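Side-chain contacts in putative NADPH-dependent oxidoreductase (Desulfitobacterium hafniense DCB-2, PDB 3DB2), which probably catalyses NAD(P)-dependent oxidation or reduction of a still unidentified substrate, as a two-domain enzyme of the GFO/IDH/MocA family: residues N189-L194 with S327-A332; S125-G130 with E319-A324; L221-E224 with Q228-L231. All coordinates share one frame; numbering follows the deposited sequence.

Contact 1: N189-L194 with S327-A332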
# COMPACT_ATOMS: atom_id res chain seq x y z
N ASN C 189 -6.88 -12.03 7.21
CA ASN C 189 -7.31 -12.05 5.81
C ASN C 189 -6.17 -12.43 4.88
O ASN C 189 -6.37 -13.18 3.93
CB ASN C 189 -7.91 -10.71 5.38
CG ASN C 189 -9.27 -10.50 6.04
OD1 ASN C 189 -9.92 -11.46 6.45
ND2 ASN C 189 -9.67 -9.23 6.09
N LEU C 190 -4.98 -11.91 5.13
CA LEU C 190 -3.83 -12.13 4.25
C LEU C 190 -3.37 -13.58 4.24
O LEU C 190 -3.03 -14.16 3.21
CB LEU C 190 -2.66 -11.24 4.70
CG LEU C 190 -2.84 -9.75 4.32
CD1 LEU C 190 -1.85 -8.87 5.06
CD2 LEU C 190 -2.69 -9.59 2.82
N GLN C 191 -3.35 -14.23 5.40
CA GLN C 191 -2.92 -15.64 5.43
C GLN C 191 -4.06 -16.56 5.02
O GLN C 191 -3.83 -17.65 4.51
CB GLN C 191 -2.35 -15.93 6.82
CG GLN C 191 -1.06 -15.15 7.07
CD GLN C 191 -0.33 -15.54 8.36
OE1 GLN C 191 0.78 -16.05 8.37
NE2 GLN C 191 -0.94 -15.27 9.51
N PHE C 192 -5.32 -16.14 5.19
CA PHE C 192 -6.45 -16.86 4.61
C PHE C 192 -6.36 -16.90 3.09
O PHE C 192 -6.53 -17.91 2.40
CB PHE C 192 -7.75 -16.19 5.03
CG PHE C 192 -8.97 -16.58 4.24
CD1 PHE C 192 -9.41 -17.90 4.31
CD2 PHE C 192 -9.68 -15.67 3.47
CE1 PHE C 192 -10.52 -18.29 3.60
CE2 PHE C 192 -10.78 -16.07 2.74
CZ PHE C 192 -11.19 -17.39 2.81
N LEU C 193 -6.07 -15.74 2.51
CA LEU C 193 -6.01 -15.60 1.05
C LEU C 193 -4.77 -16.26 0.45
O LEU C 193 -4.91 -16.94 -0.57
CB LEU C 193 -6.07 -14.13 0.69
CG LEU C 193 -7.36 -13.36 0.97
CD1 LEU C 193 -7.22 -11.92 0.47
CD2 LEU C 193 -8.56 -14.06 0.33
N LEU C 194 -3.61 -16.06 1.07
CA LEU C 194 -2.34 -16.50 0.51
C LEU C 194 -1.51 -17.51 1.28
O LEU C 194 -0.43 -17.89 0.78
CB LEU C 194 -1.43 -15.26 0.34
CG LEU C 194 -1.91 -14.17 -0.60
CD1 LEU C 194 -0.75 -13.29 -0.99
CD2 LEU C 194 -2.59 -14.76 -1.82
N SER C 327 -4.29 -19.03 14.86
CA SER C 327 -4.44 -17.74 15.56
C SER C 327 -3.09 -17.23 16.04
O SER C 327 -2.79 -16.03 15.94
CB SER C 327 -5.40 -17.86 16.74
OG SER C 327 -6.64 -18.38 16.31
N LEU C 328 -2.30 -18.16 16.57
CA LEU C 328 -0.96 -17.86 17.06
C LEU C 328 -0.15 -17.31 15.89
O LEU C 328 0.63 -16.39 16.10
CB LEU C 328 -0.32 -19.09 17.70
CG LEU C 328 1.00 -18.92 18.45
CD1 LEU C 328 1.15 -20.00 19.50
CD2 LEU C 328 2.19 -18.95 17.52
N ARG C 329 -0.32 -17.84 14.68
CA ARG C 329 0.45 -17.33 13.56
C ARG C 329 0.09 -15.88 13.27
O ARG C 329 0.95 -15.11 12.86
CB ARG C 329 0.23 -18.15 12.29
CG ARG C 329 1.27 -19.21 12.00
CD ARG C 329 1.31 -19.54 10.52
NE ARG C 329 2.66 -19.70 9.98
CZ ARG C 329 3.42 -18.76 9.45
NH1 ARG C 329 3.01 -17.50 9.35
NH2 ARG C 329 4.63 -19.10 9.00
N ASN C 330 -1.17 -15.53 13.49
CA ASN C 330 -1.58 -14.13 13.28
C ASN C 330 -0.92 -13.22 14.30
O ASN C 330 -0.41 -12.12 14.02
CB ASN C 330 -3.11 -14.00 13.34
CG ASN C 330 -3.82 -14.66 12.18
OD1 ASN C 330 -3.18 -14.88 11.15
ND2 ASN C 330 -5.11 -14.93 12.37
N LEU C 331 -0.89 -13.62 15.57
CA LEU C 331 -0.23 -12.84 16.60
C LEU C 331 1.27 -12.68 16.33
O LEU C 331 1.86 -11.64 16.57
CB LEU C 331 -0.35 -13.51 17.96
CG LEU C 331 0.42 -12.88 19.15
CD1 LEU C 331 -0.07 -11.45 19.34
CD2 LEU C 331 0.25 -13.76 20.39
N ALA C 332 1.87 -13.76 15.86
CA ALA C 332 3.30 -13.80 15.54
C ALA C 332 3.67 -12.75 14.50
O ALA C 332 4.75 -12.17 14.55
CB ALA C 332 3.67 -15.19 15.05
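In this two-domain oxidoreductase with a Rossmann fold, helix 183-194, within the family's C-terminal domain, is joined to the late helix 324-343 by a polar bridge in which Q191 reaches across to R329 and N330. The backbones stay well apart, the nearest CA atoms, those of Q191 and N330, being 8.1 Å from each other, and only 133 Å² is buried, so the bridge rests on side-chain ends rather than on close helix packing. Q191 spans the distance because its chain runs extended beyond CG, carrying the amide to the far helix. There the amide forks. In one of the two conformers of R329, its oxygen OE1 lies 2.8 Å from R329 NH1, which donates a weak, strongly bent bond (118° at the hydrogen); the guanidinium meets the oxygen obliquely, its plane turned 69° from that of the amide. Both groups have further partners: Q191 OE1 also accepts from V197 N, while R329 NH2, in the same conformer, donates to V197 O and forms a salt bridge with E224 OE1. The bonds to V197 tie the helix bridge to the start of strand 197-205. The two amides, of Q191 and N330, run past each other in opposite directions. N330 ND2 is engaged by D188 OD1, one turn before Q191 on the same helix, which is consistent with the N330 amide having this flip, OD1 toward Q191. On that oxygen the second fork of the glutamine ends: Q191 NE2 donates to N330 OD1 at 2.8 Å, weakly, with 125° at the hydrogen.

Contact 2: S125-G130 with E319-A324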
# COMPACT_ATOMS: atom_id res chain seq x y z
N SER C 125 -13.55 -12.72 12.08
CA SER C 125 -14.73 -13.03 11.27
C SER C 125 -14.70 -12.39 9.90
O SER C 125 -15.56 -12.72 9.10
CB SER C 125 -16.01 -12.57 12.00
OG SER C 125 -16.09 -11.15 12.02
N SER C 126 -13.76 -11.48 9.64
CA SER C 126 -13.66 -10.83 8.33
C SER C 126 -13.54 -11.80 7.17
O SER C 126 -14.06 -11.57 6.07
CB SER C 126 -12.44 -9.84 8.32
OG SER C 126 -12.55 -8.99 7.20
N ARG C 127 -12.80 -12.91 7.36
CA ARG C 127 -12.58 -13.89 6.33
C ARG C 127 -13.91 -14.55 5.94
O ARG C 127 -13.98 -15.12 4.86
CB ARG C 127 -11.59 -14.99 6.70
CG ARG C 127 -11.92 -15.88 7.86
CD ARG C 127 -11.15 -17.17 7.82
NE ARG C 127 -9.78 -17.03 8.34
CZ ARG C 127 -8.92 -18.04 8.23
NH1 ARG C 127 -9.27 -19.17 7.65
NH2 ARG C 127 -7.67 -17.98 8.68
N ARG C 128 -14.90 -14.45 6.81
CA ARG C 128 -16.20 -15.05 6.57
C ARG C 128 -17.11 -14.19 5.70
O ARG C 128 -18.12 -14.70 5.16
CB ARG C 128 -16.92 -15.31 7.90
CG ARG C 128 -16.08 -15.92 8.99
CD ARG C 128 -16.82 -16.97 9.76
NE ARG C 128 -15.86 -17.82 10.45
CZ ARG C 128 -15.64 -19.11 10.41
NH1 ARG C 128 -16.34 -19.90 9.65
NH2 ARG C 128 -14.68 -19.62 11.17
N LEU C 129 -16.80 -12.91 5.55
CA LEU C 129 -17.61 -12.03 4.74
C LEU C 129 -17.77 -12.61 3.33
O LEU C 129 -16.84 -13.27 2.88
CB LEU C 129 -17.00 -10.64 4.67
CG LEU C 129 -17.11 -9.79 5.94
CD1 LEU C 129 -16.27 -8.54 5.84
CD2 LEU C 129 -18.57 -9.40 6.18
N GLY C 130 -18.91 -12.37 2.69
CA GLY C 130 -19.13 -12.93 1.35
C GLY C 130 -18.05 -12.38 0.42
O GLY C 130 -17.60 -13.07 -0.49
N GLU C 319 -13.16 -29.84 12.75
CA GLU C 319 -12.34 -28.77 13.26
C GLU C 319 -12.92 -27.44 12.78
O GLU C 319 -13.45 -27.33 11.68
CB GLU C 319 -10.90 -28.83 12.77
N THR C 320 -12.78 -26.42 13.60
CA THR C 320 -13.18 -25.07 13.16
C THR C 320 -12.16 -24.50 12.20
O THR C 320 -11.10 -25.12 11.99
CB THR C 320 -13.31 -24.11 14.34
OG1 THR C 320 -11.98 -23.84 14.81
CG2 THR C 320 -14.18 -24.73 15.41
N GLU C 321 -12.43 -23.33 11.60
CA GLU C 321 -11.52 -22.86 10.55
C GLU C 321 -10.25 -22.23 11.11
O GLU C 321 -9.27 -22.17 10.37
CB GLU C 321 -12.21 -21.86 9.62
CG GLU C 321 -11.48 -21.70 8.29
CD GLU C 321 -12.25 -20.82 7.33
OE1 GLU C 321 -13.49 -20.76 7.39
OE2 GLU C 321 -11.61 -20.15 6.50
N ILE C 322 -10.28 -21.73 12.35
CA ILE C 322 -9.18 -20.98 12.89
C ILE C 322 -8.84 -21.44 14.30
O ILE C 322 -9.38 -20.89 15.27
CB ILE C 322 -9.41 -19.45 12.98
CG1 ILE C 322 -10.11 -18.82 11.79
CG2 ILE C 322 -8.06 -18.80 13.21
CD1 ILE C 322 -10.27 -17.31 11.88
N GLY C 323 -7.97 -22.43 14.35
CA GLY C 323 -7.49 -23.01 15.59
C GLY C 323 -6.44 -22.15 16.28
O GLY C 323 -6.09 -21.05 15.84
N ALA C 324 -5.93 -22.69 17.39
CA ALA C 324 -4.95 -22.05 18.25
C ALA C 324 -3.65 -21.79 17.49
O ALA C 324 -3.06 -20.73 17.67
CB ALA C 324 -4.65 -22.89 19.49
O HOH W 1 -6.87 -20.96 9.39
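R127 and E321 meet in a salt bridge, with R127 NH1 donating to E321 OE2 at 2.8 Å and 157° at the hydrogen. The carboxylate oxygen lies in the guanidinium plane, at its edge, whereas the arginine reaches that oxygen from above the carboxylate plane, 36° out of it. I322 packs over one face of the same guanidinium, its CG1 3.8 Å from R127 CZ and its CD1 3.6 Å from R127 NE. The bend at chi3 of R127 (81°) turns the guanidinium to meet acid and isoleucine together, one at the edge and one on the face. A water adds a further link, taking a bond from R127 NH2 at 3.2 Å and giving one to E321 O at 2.9 Å. The second arginine, R128, sees E321 differently: its NH1 is 3.7 Å from E321 OE1, a long salt bridge with the oxygen over the guanidinium face, so the pairing is one of charge alone. R128 NH2 also lies 3.7 Å from E321 CB.

The next shell is charged as well. D188 takes R127 NE, R133 binds E321 OE1, and E309, the stronger partner of R128, forms a salt bridge with R128 NH2 and accepts a hydrogen bond from E321 N. Alternating charges thus spread through a largely buried network, in which they probably compensate one another. The contact joins two connecting segments: 125-130, with its 3-10 turn, leads from strand 120-123, one of the two edge strands of the parallel Rossmann sheet within this chain, into helix 130-140, while 319-324 links helices 302-316 and 324-343, with I322 hydrogen-bonded through its backbone to C122 of that strand and helix 183-194 flanking R127.

Contact 3: L221-E224 with Q228-L231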
# COMPACT_ATOMS: atom_id res chain seq x y z
N LEU C 221 5.35 -7.85 4.26
CA LEU C 221 5.33 -9.28 4.46
C LEU C 221 5.82 -10.01 3.21
O LEU C 221 5.52 -9.63 2.09
CB LEU C 221 3.91 -9.75 4.80
CG LEU C 221 3.14 -8.86 5.79
CD1 LEU C 221 1.70 -8.69 5.35
CD2 LEU C 221 3.21 -9.45 7.18
N GLU C 222 6.58 -11.07 3.41
CA GLU C 222 6.90 -12.04 2.35
C GLU C 222 6.32 -13.38 2.80
O GLU C 222 6.55 -13.74 3.97
CB GLU C 222 8.37 -12.23 2.08
CG GLU C 222 9.04 -11.06 1.41
CD GLU C 222 10.34 -11.50 0.73
OE1 GLU C 222 11.18 -12.15 1.37
OE2 GLU C 222 10.50 -11.17 -0.46
N PHE C 223 5.62 -14.05 1.92
CA PHE C 223 4.95 -15.31 2.18
C PHE C 223 5.91 -16.49 1.99
O PHE C 223 6.96 -16.31 1.38
CB PHE C 223 3.69 -15.48 1.29
CG PHE C 223 2.62 -14.54 1.85
CD1 PHE C 223 2.56 -13.23 1.42
CD2 PHE C 223 1.74 -15.00 2.80
CE1 PHE C 223 1.63 -12.34 1.94
CE2 PHE C 223 0.81 -14.11 3.36
CZ PHE C 223 0.79 -12.79 2.95
N GLU C 224 5.54 -17.65 2.53
CA GLU C 224 6.41 -18.82 2.39
C GLU C 224 6.57 -19.21 0.93
O GLU C 224 7.60 -19.76 0.53
CB GLU C 224 5.84 -19.96 3.24
CG GLU C 224 6.53 -20.13 4.58
CD GLU C 224 5.68 -19.80 5.79
OE1 GLU C 224 5.57 -20.70 6.65
OE2 GLU C 224 5.14 -18.67 5.84
N GLN C 228 3.95 -11.46 -1.94
CA GLN C 228 4.26 -10.36 -1.04
C GLN C 228 3.02 -9.58 -0.62
O GLN C 228 2.03 -9.61 -1.36
CB GLN C 228 5.19 -9.38 -1.71
CG GLN C 228 6.56 -9.94 -2.00
CD GLN C 228 7.54 -9.00 -2.65
OE1 GLN C 228 8.30 -9.40 -3.54
NE2 GLN C 228 7.57 -7.75 -2.19
N ALA C 229 3.08 -8.91 0.52
CA ALA C 229 1.98 -8.03 0.90
C ALA C 229 2.49 -6.82 1.69
O ALA C 229 3.55 -6.87 2.29
CB ALA C 229 0.92 -8.76 1.69
N TYR C 230 1.69 -5.77 1.62
CA TYR C 230 1.75 -4.53 2.36
C TYR C 230 0.56 -4.45 3.31
O TYR C 230 -0.55 -4.75 2.86
CB TYR C 230 1.74 -3.34 1.40
CG TYR C 230 1.35 -2.05 2.09
CD1 TYR C 230 2.22 -1.44 2.99
CD2 TYR C 230 0.11 -1.47 1.85
CE1 TYR C 230 1.84 -0.26 3.61
CE2 TYR C 230 -0.27 -0.29 2.48
CZ TYR C 230 0.62 0.29 3.35
OH TYR C 230 0.29 1.47 4.01
N LEU C 231 0.81 -4.06 4.57
CA LEU C 231 -0.27 -3.77 5.49
C LEU C 231 -0.06 -2.40 6.12
O LEU C 231 0.95 -2.20 6.78
CB LEU C 231 -0.35 -4.84 6.57
CG LEU C 231 -1.30 -4.55 7.74
CD1 LEU C 231 -2.73 -4.39 7.26
CD2 LEU C 231 -1.23 -5.67 8.75
O HOH W 2 6.36 -7.25 0.59
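L221, in one of its two conformers, lies over the methyl of A229, CD1 to CB 3.7 Å, on one face of the beta hairpin formed by strands 216-223 and 228-234. The two residues are an antiparallel hydrogen-bonded pair: L221 N donates to A229 O at 2.8 Å and A229 N to L221 O at 3.0 Å, both nearly straight. F223 approaches the same methyl with its ring edge, CE1 being 3.7 Å from A229 CB, which lies close to the ring plane. With CG anti to its carbonyl carbon (chi1 -74°), the ring leans back toward the partner strand and its edge also borders the Q228 backbone. A serine in place of F223 would probably leave the A229 methyl without this aromatic neighbour and open a gap beside L194 of helix 183-194, which the phenylalanine also touches.

The other face of the hairpin carries E222 and Q228, a non-hydrogen-bonded pair whose side chains lie alongside each other, pointing the same way. Their carboxylate and amide planes are 74° apart, and E222 OE2 stands 4.2 Å from Q228 OE1. K205 of the second subunit binds both, by a salt bridge to the glutamate and a hydrogen bond to the glutamine, which is consistent with the two acceptors lying so close; E222 OE1 also pairs with R199. This face therefore belongs to the dimer interface, where F203 O of the second subunit accepts from Q228 NE2. That amide nitrogen is turned back toward its own hairpin as well, through a water that accepts from Q228 NE2 at 3.1 Å and lies 2.9 Å from L221 O, to which it probably donates.

Overall arrangement
Helix 183-194 connects the three contacts. On one side contact 1 touches contact 2, their centres about 11 Å apart: N189 ND2 probably donates to S126 OG at 3.1 Å, and F192 CD1 lies 3.6 Å from R127 NH1. On the other side, also with centres about 11 Å apart, contact 1 meets contact 3 through L190, whose CD2 packs 3.9 Å from A229 CB and whose backbone O lies 3.8 Å from F223 CE2. Contacts 2 and 3 do not touch; their nearest atoms are about 11 Å apart. The series thus runs from the edge of the probable nucleotide-binding Rossmann domain, through the helix layer, to the sheet at the dimer interface.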